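Local coordinates for CELL division control protein 6 (Pyrobaculum aerophilum, PDB 1FNN) that binds adenine nucleotide as an AAA+ ATPase of the Cdc6/Cdc18 family and probably takes part in regulating DNA replication, at residues Ala240-Asp245 against Glu273-Ile278; Leu220-Asp225 against Glu265-Ser270; Val5-Phe10 against Ile246-Ala251. All blocks are in the same frame, centred on the assembly; numbering follows the deposited sequence.

Contact 1 (Ala240-Asp245 against Glu273-Ile278); sequences ARLAID and EVLFGI. With ADP (adenosine-5'-diphosphate), chain D.
Asp245 OD2 lies 3.5 Å from Val274 CG1 across the contact, and on its own helix it takes a long, weak bond, part of a salt bridge, from Arg241 NH1 at 3.4 Å. The N-H points well off the oxygen (129°), although Asp245 OD2 meets the guanidinium at its edge and in its plane. The other oxygen, Asp245 OD1, is paired with Arg249 one turn further along helix 240-256, which sets the carboxylate between two arginines. Beside the carboxylate the contact is made by methyl groups. Leu242 carries its CG anti to the backbone N (chi1 178°), which directs the side chain to Val274 and Leu275 at the end of helix 264-274. Leu242 CD1 presses on Val274 CG2 at a tight 3.5 Å, the two side chains sliding past each other in opposite directions, while Leu242 CD2 meets Leu275 CD2 at the same close distance. Leu275 is the first residue after helix 264-274 to leave helical geometry, yet its CD2 still comes back to Leu242. The ADP lies against other residues of segment 240-245: Ala240 CB and Ile244 CD1 both lie 3.5 Å from ADP O4'. Arg241 is probably the AAA+ sensor 2 arginine, judged by its place at the start of this lid helix; its chain, bent at chi3 (63°), carries the guanidinium toward Asp245 and away from the phosphates. Apolar packing between a nucleotide-contacting helix and a neighbouring helix end therefore carries this contact, the carboxylate of Asp245 being probably offset in charge by Arg241 and Arg249 of its own helix.

Contact 2 (Leu220-Asp225 against Glu265-Ser270); sequences LQMIAD and EDVRKS
Met222 lays its terminal methyl against Val267, with Met222 CE only 3.5 Å from Val267 CG1, tighter than ordinary van der Waals contact. The two side chains reach toward each other tip to tip. Met222 sets out with CG anti to the backbone N (chi1 176°) and stays extended to its end, so the thioether spans most of the gap between two helices whose local axes are 10.5 Å apart. Its sulfur also takes part: Met222 SD is 3.9 Å from Val267 CG1. On the other flank Ile223 comes in at a slant, placing its CG1 3.9 Å from the same Val267 CG1, while Ile223 CD1 lies nearer Val267 CG2. The valine is thus wedged between a methionine and an isoleucine that follow one another in sequence. Met222 CE also touches the aliphatic base of Arg268, 3.8 Å from Arg268 CG, and the extended arginine carries its NE onward to a hydrogen bond with the backbone oxygen of Ile368. The segments run nearly parallel, at 24°, and all four touching residues are buried in the lid domain. Helix 195-209 packs on Ile223 through Leu202, and helix 240-256 meets Val267 through Ser250. Toward the C-terminal winged-helix domain, Pro307 touches Met222, and Asp225 forms a salt bridge with Arg351 of strand 349-352.

Contact 3 (Val5-Phe10 against Ile246-Ala251); sequences VDDSVF and ILYRSA
Phe10 and Tyr248 lie with their ring planes nearly parallel, 15° apart, but slid so far that the rings barely overlap; the centroids are 5.0 Å from each other. The side chains slant across one another, and the root of the phenylalanine does the covering: Phe10 CB stands over one face of the tyrosine, 3.7 Å from the Tyr248 ring centroid, in a CH-pi contact. The closest atoms are Phe10 CG and Tyr248 CD1 at 3.4 Å. Tyr248 swings its ring out anti to the backbone N (chi1 180°), off the helix and along the short 3-10 turn, where its far end reaches Asp7. There Tyr248 OH lies 3.5 Å from Asp7 CB, the two side chains side by side with carboxylate and ring planes 37° apart. Leu247 serves the other end of the phenylalanine, its CD2 meeting the ring edge 4.0 Å from Phe10 CE2. An alanine at Tyr248 would remove the ring under Phe10 CB and is likely to leave Phe10 without its aromatic neighbour and Asp7 CB without the hydroxyl beside it. The Asx turn at Asp6 opens the 3-10 turn: Asp6 OD1 accepts from both Ser8 N and Ser8 OG, the latter at 2.9 Å. Val9 O bonds the side chain of Arg205, an ADP-binding residue that also touches Phe10. Between these segments the contact is apolar and aromatic, while polar bonds of the arm go to Arg205 and Gly209, and a buried phenylalanine comes to lie next to a nucleotide-binding arginine.

How the contacts relate
From the N terminus, the arm 5-10 comes first, and contact 3 brings it back to helix 240-256, closing a loop that takes in the five-stranded ATPase sheet. Contact 2 starts within that loop at 220-225 and closes the stretch from 225 to 265. Contact 1 closes that from 245 to 273, spanning the rest of helix 240-256 and most of helix 264-274. Each pair of contacts crosses along the chain and none is nested. Helix 240-256 serves contacts 1 and 3, helix 264-274 contacts 1 and 2. Ile244 packs on Phe10, and Val274 on Ile246, joining contacts 1 and 3. Together they tie the arm and three lid helices into one body beside the ADP.

Contact 1 (Ala240-Asp245 against Glu273-Ile278)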
loop_
_atom_site.group_PDB
_atom_site.type_symbol
_atom_site.label_atom_id
_atom_site.label_comp_id
_atom_site.label_asym_id
_atom_site.label_seq_id
_atom_site.Cartn_x
_atom_site.Cartn_y
_atom_site.Cartn_z
ATOM N N ALA A 240 0.504 -1.245 -1.911
ATOM C CA ALA A 240 1.652 -1.109 -2.790
ATOM C C ALA A 240 2.951 -0.878 -2.030
ATOM O O ALA A 240 4.039 -1.237 -2.507
ATOM C CB ALA A 240 1.438 0.042 -3.772
ATOM N N ARG A 241 2.864 -0.315 -0.845
ATOM C CA ARG A 241 4.094 -0.138 -0.057
ATOM C C ARG A 241 4.726 -1.500 0.200
ATOM O O ARG A 241 5.943 -1.754 0.195
ATOM C CB ARG A 241 3.754 0.582 1.251
ATOM C CG ARG A 241 5.021 0.975 2.009
ATOM C CD ARG A 241 4.795 1.327 3.452
ATOM N NE ARG A 241 4.288 0.243 4.265
ATOM C CZ ARG A 241 4.814 -0.919 4.613
ATOM N NH1 ARG A 241 6.020 -1.350 4.249
ATOM N NH2 ARG A 241 4.072 -1.707 5.385
ATOM N N LEU A 242 3.871 -2.388 0.738
ATOM C CA LEU A 242 4.319 -3.755 1.065
ATOM C C LEU A 242 4.873 -4.430 -0.157
ATOM O O LEU A 242 5.901 -5.093 -0.032
ATOM C CB LEU A 242 3.074 -4.524 1.578
ATOM C CG LEU A 242 3.287 -5.992 1.939
ATOM C CD1 LEU A 242 4.302 -6.106 3.059
ATOM C CD2 LEU A 242 1.910 -6.609 2.312
ATOM N N ALA A 243 4.207 -4.347 -1.315
ATOM C CA ALA A 243 4.695 -5.007 -2.505
ATOM C C ALA A 243 6.065 -4.478 -2.899
ATOM O O ALA A 243 6.976 -5.250 -3.209
ATOM C CB ALA A 243 3.716 -4.928 -3.666
ATOM N N ILE A 244 6.224 -3.144 -2.855
ATOM C CA ILE A 244 7.561 -2.588 -3.225
ATOM C C ILE A 244 8.615 -2.968 -2.210
ATOM O O ILE A 244 9.773 -3.270 -2.495
ATOM C CB ILE A 244 7.423 -1.034 -3.367
ATOM C CG1 ILE A 244 6.481 -0.711 -4.533
ATOM C CG2 ILE A 244 8.830 -0.439 -3.549
ATOM C CD1 ILE A 244 5.891 0.709 -4.547
ATOM N N ASP A 245 8.276 -3.006 -0.928
ATOM C CA ASP A 245 9.194 -3.402 0.125
ATOM C C ASP A 245 9.640 -4.859 -0.109
ATOM O O ASP A 245 10.830 -5.156 -0.053
ATOM C CB ASP A 245 8.445 -3.229 1.445
ATOM C CG ASP A 245 9.134 -3.507 2.745
ATOM O OD1 ASP A 245 10.353 -3.652 2.832
ATOM O OD2 ASP A 245 8.495 -3.605 3.811
ATOM N N GLU A 273 9.589 -11.802 6.343
ATOM C CA GLU A 273 10.010 -10.745 7.248
ATOM C C GLU A 273 8.950 -9.684 7.435
ATOM O O GLU A 273 8.954 -9.009 8.473
ATOM C CB GLU A 273 11.295 -10.064 6.714
ATOM C CG GLU A 273 12.484 -11.005 6.797
ATOM C CD GLU A 273 13.228 -10.907 8.108
ATOM O OE1 GLU A 273 12.710 -10.391 9.114
ATOM O OE2 GLU A 273 14.390 -11.367 8.142
ATOM N N VAL A 274 8.093 -9.437 6.446
ATOM C CA VAL A 274 7.081 -8.406 6.575
ATOM C C VAL A 274 5.642 -8.916 6.687
ATOM O O VAL A 274 4.733 -8.076 6.770
ATOM C CB VAL A 274 7.123 -7.438 5.379
ATOM C CG1 VAL A 274 8.491 -6.721 5.390
ATOM C CG2 VAL A 274 6.929 -8.140 4.058
ATOM N N LEU A 275 5.427 -10.222 6.481
ATOM C CA LEU A 275 4.038 -10.709 6.519
ATOM C C LEU A 275 3.891 -11.889 7.475
ATOM O O LEU A 275 4.864 -12.648 7.588
ATOM C CB LEU A 275 3.583 -11.233 5.155
ATOM C CG LEU A 275 3.315 -10.211 4.068
ATOM C CD1 LEU A 275 2.972 -10.853 2.750
ATOM C CD2 LEU A 275 2.189 -9.270 4.509
ATOM N N PHE A 276 2.668 -12.159 7.899
ATOM C CA PHE A 276 2.397 -13.460 8.523
ATOM C C PHE A 276 2.709 -14.567 7.502
ATOM O O PHE A 276 2.205 -14.507 6.377
ATOM C CB PHE A 276 0.934 -13.655 8.873
ATOM C CG PHE A 276 0.321 -12.940 10.027
ATOM C CD1 PHE A 276 -0.354 -11.741 9.854
ATOM C CD2 PHE A 276 0.416 -13.471 11.306
ATOM C CE1 PHE A 276 -0.919 -11.087 10.932
ATOM C CE2 PHE A 276 -0.150 -12.818 12.388
ATOM C CZ PHE A 276 -0.818 -11.625 12.200
ATOM N N GLY A 277 3.525 -15.536 7.888
ATOM C CA GLY A 277 3.784 -16.662 6.975
ATOM C C GLY A 277 2.602 -17.626 7.049
ATOM O O GLY A 277 1.456 -17.198 7.189
ATOM N N ILE A 278 2.876 -18.936 6.996
ATOM C CA ILE A 278 1.751 -19.894 7.029
ATOM C C ILE A 278 1.582 -20.437 8.441
ATOM O O ILE A 278 2.526 -20.896 9.065
ATOM C CB ILE A 278 1.928 -20.989 5.966
ATOM C CG1 ILE A 278 1.627 -20.425 4.555
ATOM C CG2 ILE A 278 0.998 -22.162 6.273
ATOM C CD1 ILE A 278 2.297 -21.251 3.463
HETATM P PB ADP D . -0.762 5.751 1.128
HETATM O O1B ADP D . -0.688 7.180 1.649
HETATM O O2B ADP D . -1.977 5.449 0.453
HETATM O O3B ADP D . -0.616 4.986 2.361
HETATM P PA ADP D . 1.504 5.787 -0.585
HETATM O O1A ADP D . 1.164 7.015 -1.325
HETATM O O2A ADP D . 2.585 6.022 0.380
HETATM O O3A ADP D . 0.258 5.210 0.100
HETATM O "O5'" ADP D . 2.050 4.613 -1.589
HETATM C "C5'" ADP D . 2.723 3.537 -0.958
HETATM C "C4'" ADP D . 3.949 3.221 -1.839
HETATM O "O4'" ADP D . 3.483 2.822 -3.108
HETATM C "C3'" ADP D . 4.868 4.408 -2.100
HETATM O "O3'" ADP D . 6.186 3.914 -2.263
HETATM C "C2'" ADP D . 4.245 4.948 -3.342
HETATM O "O2'" ADP D . 5.154 5.740 -4.107
HETATM C "C1'" ADP D . 3.943 3.652 -4.106
HETATM N N9 ADP D . 2.830 3.894 -4.939
HETATM C C8 ADP D . 1.518 3.893 -4.546
HETATM N N7 ADP D . 0.657 3.883 -5.520
HETATM C C5 ADP D . 1.471 3.876 -6.641
HETATM C C6 ADP D . 1.172 3.889 -8.013
HETATM N N6 ADP D . -0.079 3.929 -8.443
HETATM N N1 ADP D . 2.187 3.905 -8.881
HETATM C C2 ADP D . 3.424 3.908 -8.420
HETATM N N3 ADP D . 3.850 3.898 -7.158
HETATM C C4 ADP D . 2.791 3.884 -6.304
#

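Contact 2 (Leu220-Asp225 against Glu265-Ser270)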
loop_
_atom_site.group_PDB
_atom_site.type_symbol
_atom_site.label_atom_id
_atom_site.label_comp_id
_atom_site.label_asym_id
_atom_site.label_seq_id
_atom_site.Cartn_x
_atom_site.Cartn_y
_atom_site.Cartn_z
ATOM N N LEU A 220 7.807 -10.924 -10.462
ATOM C CA LEU A 220 6.991 -9.760 -10.078
ATOM C C LEU A 220 5.556 -10.252 -9.857
ATOM O O LEU A 220 4.871 -9.802 -8.944
ATOM C CB LEU A 220 7.046 -8.794 -11.278
ATOM C CG LEU A 220 8.008 -7.607 -11.246
ATOM C CD1 LEU A 220 9.192 -7.788 -10.326
ATOM C CD2 LEU A 220 8.418 -7.163 -12.651
ATOM N N GLN A 221 5.131 -11.185 -10.732
ATOM C CA GLN A 221 3.775 -11.736 -10.581
ATOM C C GLN A 221 3.583 -12.477 -9.249
ATOM O O GLN A 221 2.544 -12.294 -8.598
ATOM C CB GLN A 221 3.393 -12.655 -11.731
ATOM C CG GLN A 221 3.060 -12.031 -13.070
ATOM C CD GLN A 221 3.105 -13.045 -14.199
ATOM O OE1 GLN A 221 3.682 -14.137 -14.079
ATOM N NE2 GLN A 221 2.500 -12.718 -15.334
ATOM N N MET A 222 4.626 -13.144 -8.798
ATOM C CA MET A 222 4.627 -13.837 -7.484
ATOM C C MET A 222 4.399 -12.907 -6.326
ATOM O O MET A 222 3.581 -13.103 -5.390
ATOM C CB MET A 222 5.940 -14.602 -7.409
ATOM C CG MET A 222 6.236 -15.341 -6.107
ATOM S SD MET A 222 7.884 -16.080 -6.097
ATOM C CE MET A 222 7.992 -16.685 -4.423
ATOM N N ILE A 223 5.146 -11.758 -6.367
ATOM C CA ILE A 223 4.983 -10.760 -5.325
ATOM C C ILE A 223 3.603 -10.116 -5.410
ATOM O O ILE A 223 2.963 -9.891 -4.402
ATOM C CB ILE A 223 6.051 -9.610 -5.472
ATOM C CG1 ILE A 223 7.431 -10.221 -5.365
ATOM C CG2 ILE A 223 5.742 -8.545 -4.424
ATOM C CD1 ILE A 223 8.631 -9.269 -5.539
ATOM N N ALA A 224 3.111 -9.855 -6.633
ATOM C CA ALA A 224 1.781 -9.281 -6.810
ATOM C C ALA A 224 0.649 -10.240 -6.365
ATOM O O ALA A 224 -0.337 -9.817 -5.776
ATOM C CB ALA A 224 1.598 -9.028 -8.314
ATOM N N ASP A 225 0.899 -11.527 -6.501
ATOM C CA ASP A 225 -0.029 -12.574 -6.052
ATOM C C ASP A 225 -0.061 -12.635 -4.547
ATOM O O ASP A 225 -1.122 -12.910 -3.984
ATOM C CB ASP A 225 0.299 -13.965 -6.633
ATOM C CG ASP A 225 -0.181 -13.999 -8.074
ATOM O OD1 ASP A 225 -1.017 -13.124 -8.374
ATOM O OD2 ASP A 225 0.251 -14.846 -8.867
ATOM N N GLU A 265 13.044 -18.237 -3.746
ATOM C CA GLU A 265 13.319 -18.271 -2.317
ATOM C C GLU A 265 13.623 -16.881 -1.734
ATOM O O GLU A 265 13.338 -16.626 -0.565
ATOM C CB GLU A 265 14.503 -19.186 -1.939
ATOM C CG GLU A 265 15.776 -18.754 -2.656
ATOM C CD GLU A 265 16.970 -19.681 -2.639
ATOM O OE1 GLU A 265 17.208 -20.262 -3.730
ATOM O OE2 GLU A 265 17.677 -19.863 -1.616
ATOM N N ASP A 266 14.208 -15.992 -2.566
ATOM C CA ASP A 266 14.427 -14.614 -2.031
ATOM C C ASP A 266 13.098 -13.972 -1.700
ATOM O O ASP A 266 12.902 -13.331 -0.657
ATOM C CB ASP A 266 15.182 -13.838 -3.150
ATOM C CG ASP A 266 16.527 -14.490 -3.496
ATOM O OD1 ASP A 266 17.219 -14.779 -2.480
ATOM O OD2 ASP A 266 16.701 -14.617 -4.700
ATOM N N VAL A 267 12.080 -14.106 -2.582
ATOM C CA VAL A 267 10.758 -13.565 -2.302
ATOM C C VAL A 267 10.121 -14.177 -1.046
ATOM O O VAL A 267 9.546 -13.474 -0.191
ATOM C CB VAL A 267 9.849 -13.754 -3.526
ATOM C CG1 VAL A 267 8.379 -13.400 -3.326
ATOM C CG2 VAL A 267 10.370 -12.978 -4.752
ATOM N N ARG A 268 10.164 -15.526 -0.919
ATOM C CA ARG A 268 9.548 -16.193 0.227
ATOM C C ARG A 268 10.119 -15.709 1.539
ATOM O O ARG A 268 9.442 -15.391 2.525
ATOM C CB ARG A 268 9.756 -17.755 0.102
ATOM C CG ARG A 268 8.991 -18.325 -1.101
ATOM C CD ARG A 268 9.041 -19.897 -1.204
ATOM N NE ARG A 268 8.592 -20.250 -2.571
ATOM C CZ ARG A 268 9.391 -20.836 -3.437
ATOM N NH1 ARG A 268 10.652 -21.133 -3.091
ATOM N NH2 ARG A 268 8.945 -21.130 -4.649
ATOM N N LYS A 269 11.458 -15.625 1.605
ATOM C CA LYS A 269 12.123 -15.142 2.814
ATOM C C LYS A 269 11.773 -13.663 3.036
ATOM O O LYS A 269 11.488 -13.333 4.182
ATOM C CB LYS A 269 13.645 -15.319 2.768
ATOM C CG LYS A 269 14.039 -16.581 2.016
ATOM C CD LYS A 269 15.064 -17.437 2.768
ATOM C CE LYS A 269 14.713 -18.912 2.655
ATOM N NZ LYS A 269 15.880 -19.826 2.634
ATOM N N SER A 270 11.750 -12.858 1.970
ATOM C CA SER A 270 11.424 -11.417 2.183
ATOM C C SER A 270 9.992 -11.240 2.652
ATOM O O SER A 270 9.689 -10.552 3.635
ATOM C CB SER A 270 11.719 -10.659 0.868
ATOM O OG SER A 270 13.162 -10.738 0.621
#

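Contact 3 (Val5-Phe10 against Ile246-Ala251)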
loop_
_atom_site.group_PDB
_atom_site.type_symbol
_atom_site.label_atom_id
_atom_site.label_comp_id
_atom_site.label_asym_id
_atom_site.label_seq_id
_atom_site.Cartn_x
_atom_site.Cartn_y
_atom_site.Cartn_z
ATOM N N VAL A 5 20.346 -1.318 -8.897
ATOM C CA VAL A 5 21.175 -0.272 -9.518
ATOM C C VAL A 5 20.790 1.099 -8.981
ATOM O O VAL A 5 21.653 1.983 -8.964
ATOM C CB VAL A 5 21.018 -0.294 -11.044
ATOM C CG1 VAL A 5 21.697 0.924 -11.653
ATOM C CG2 VAL A 5 21.646 -1.594 -11.557
ATOM N N ASP A 6 19.509 1.324 -8.686
ATOM C CA ASP A 6 19.155 2.597 -8.036
ATOM C C ASP A 6 18.264 2.352 -6.853
ATOM O O ASP A 6 17.053 2.365 -7.083
ATOM C CB ASP A 6 18.509 3.511 -9.086
ATOM C CG ASP A 6 18.193 4.909 -8.600
ATOM O OD1 ASP A 6 18.489 5.202 -7.429
ATOM O OD2 ASP A 6 17.648 5.694 -9.398
ATOM N N ASP A 7 18.755 2.225 -5.623
ATOM C CA ASP A 7 17.949 1.995 -4.460
ATOM C C ASP A 7 17.016 3.128 -4.050
ATOM O O ASP A 7 16.017 2.833 -3.373
ATOM C CB ASP A 7 18.795 1.669 -3.230
ATOM C CG ASP A 7 19.592 2.810 -2.626
ATOM O OD1 ASP A 7 19.161 3.636 -1.826
ATOM O OD2 ASP A 7 20.768 2.946 -2.933
ATOM N N SER A 8 17.210 4.375 -4.529
ATOM C CA SER A 8 16.311 5.454 -4.131
ATOM C C SER A 8 14.916 5.193 -4.677
ATOM O O SER A 8 13.895 5.649 -4.142
ATOM C CB SER A 8 16.823 6.829 -4.628
ATOM O OG SER A 8 16.643 6.882 -6.047
ATOM N N VAL A 9 14.805 4.457 -5.764
ATOM C CA VAL A 9 13.549 4.048 -6.388
ATOM C C VAL A 9 12.693 3.170 -5.461
ATOM O O VAL A 9 11.453 3.220 -5.509
ATOM C CB VAL A 9 13.920 3.282 -7.674
ATOM C CG1 VAL A 9 12.766 2.466 -8.231
ATOM C CG2 VAL A 9 14.467 4.244 -8.707
ATOM N N PHE A 10 13.259 2.629 -4.403
ATOM C CA PHE A 10 12.586 1.822 -3.401
ATOM C C PHE A 10 12.328 2.548 -2.108
ATOM O O PHE A 10 11.703 1.998 -1.189
ATOM C CB PHE A 10 13.456 0.547 -3.131
ATOM C CG PHE A 10 13.479 -0.201 -4.439
ATOM C CD1 PHE A 10 14.568 -0.101 -5.295
ATOM C CD2 PHE A 10 12.403 -1.000 -4.801
ATOM C CE1 PHE A 10 14.587 -0.780 -6.486
ATOM C CE2 PHE A 10 12.424 -1.687 -6.004
ATOM C CZ PHE A 10 13.516 -1.578 -6.850
ATOM N N ILE A 246 8.696 -5.735 -0.528
ATOM C CA ILE A 246 9.102 -7.120 -0.785
ATOM C C ILE A 246 10.007 -7.212 -1.987
ATOM O O ILE A 246 10.964 -8.002 -1.958
ATOM C CB ILE A 246 7.840 -8.043 -0.941
ATOM C CG1 ILE A 246 7.201 -8.207 0.452
ATOM C CG2 ILE A 246 8.284 -9.358 -1.578
ATOM C CD1 ILE A 246 5.745 -8.754 0.337
ATOM N N LEU A 247 9.718 -6.506 -3.087
ATOM C CA LEU A 247 10.586 -6.517 -4.251
ATOM C C LEU A 247 12.026 -6.098 -3.903
ATOM O O LEU A 247 13.022 -6.772 -4.236
ATOM C CB LEU A 247 10.048 -5.608 -5.364
ATOM C CG LEU A 247 10.881 -5.402 -6.621
ATOM C CD1 LEU A 247 11.266 -6.739 -7.293
ATOM C CD2 LEU A 247 10.150 -4.575 -7.680
ATOM N N TYR A 248 12.115 -5.009 -3.143
ATOM C CA TYR A 248 13.455 -4.471 -2.809
ATOM C C TYR A 248 14.222 -5.414 -1.891
ATOM O O TYR A 248 15.404 -5.734 -2.077
ATOM C CB TYR A 248 13.250 -3.116 -2.111
ATOM C CG TYR A 248 14.531 -2.419 -1.687
ATOM C CD1 TYR A 248 15.538 -2.185 -2.614
ATOM C CD2 TYR A 248 14.719 -2.005 -0.377
ATOM C CE1 TYR A 248 16.719 -1.551 -2.257
ATOM C CE2 TYR A 248 15.899 -1.367 -0.006
ATOM C CZ TYR A 248 16.881 -1.149 -0.953
ATOM O OH TYR A 248 18.059 -0.512 -0.577
ATOM N N ARG A 249 13.589 -5.919 -0.829
ATOM C CA ARG A 249 14.169 -6.941 0.024
ATOM C C ARG A 249 14.580 -8.208 -0.739
ATOM O O ARG A 249 15.666 -8.734 -0.448
ATOM C CB ARG A 249 13.200 -7.421 1.131
ATOM C CG ARG A 249 13.158 -6.432 2.291
ATOM C CD ARG A 249 11.909 -6.608 3.114
ATOM N NE ARG A 249 11.626 -5.667 4.174
ATOM C CZ ARG A 249 12.157 -5.664 5.376
ATOM N NH1 ARG A 249 11.796 -4.739 6.237
ATOM N NH2 ARG A 249 13.050 -6.587 5.728
ATOM N N SER A 250 13.879 -8.559 -1.797
ATOM C CA SER A 250 14.185 -9.765 -2.553
ATOM C C SER A 250 15.391 -9.481 -3.435
ATOM O O SER A 250 16.185 -10.384 -3.682
ATOM C CB SER A 250 13.007 -10.242 -3.414
ATOM O OG SER A 250 11.873 -10.518 -2.554
ATOM N N ALA A 251 15.391 -8.326 -4.102
ATOM C CA ALA A 251 16.568 -7.964 -4.931
ATOM C C ALA A 251 17.823 -7.967 -4.078
ATOM O O ALA A 251 18.857 -8.499 -4.518
ATOM C CB ALA A 251 16.392 -6.588 -5.583
#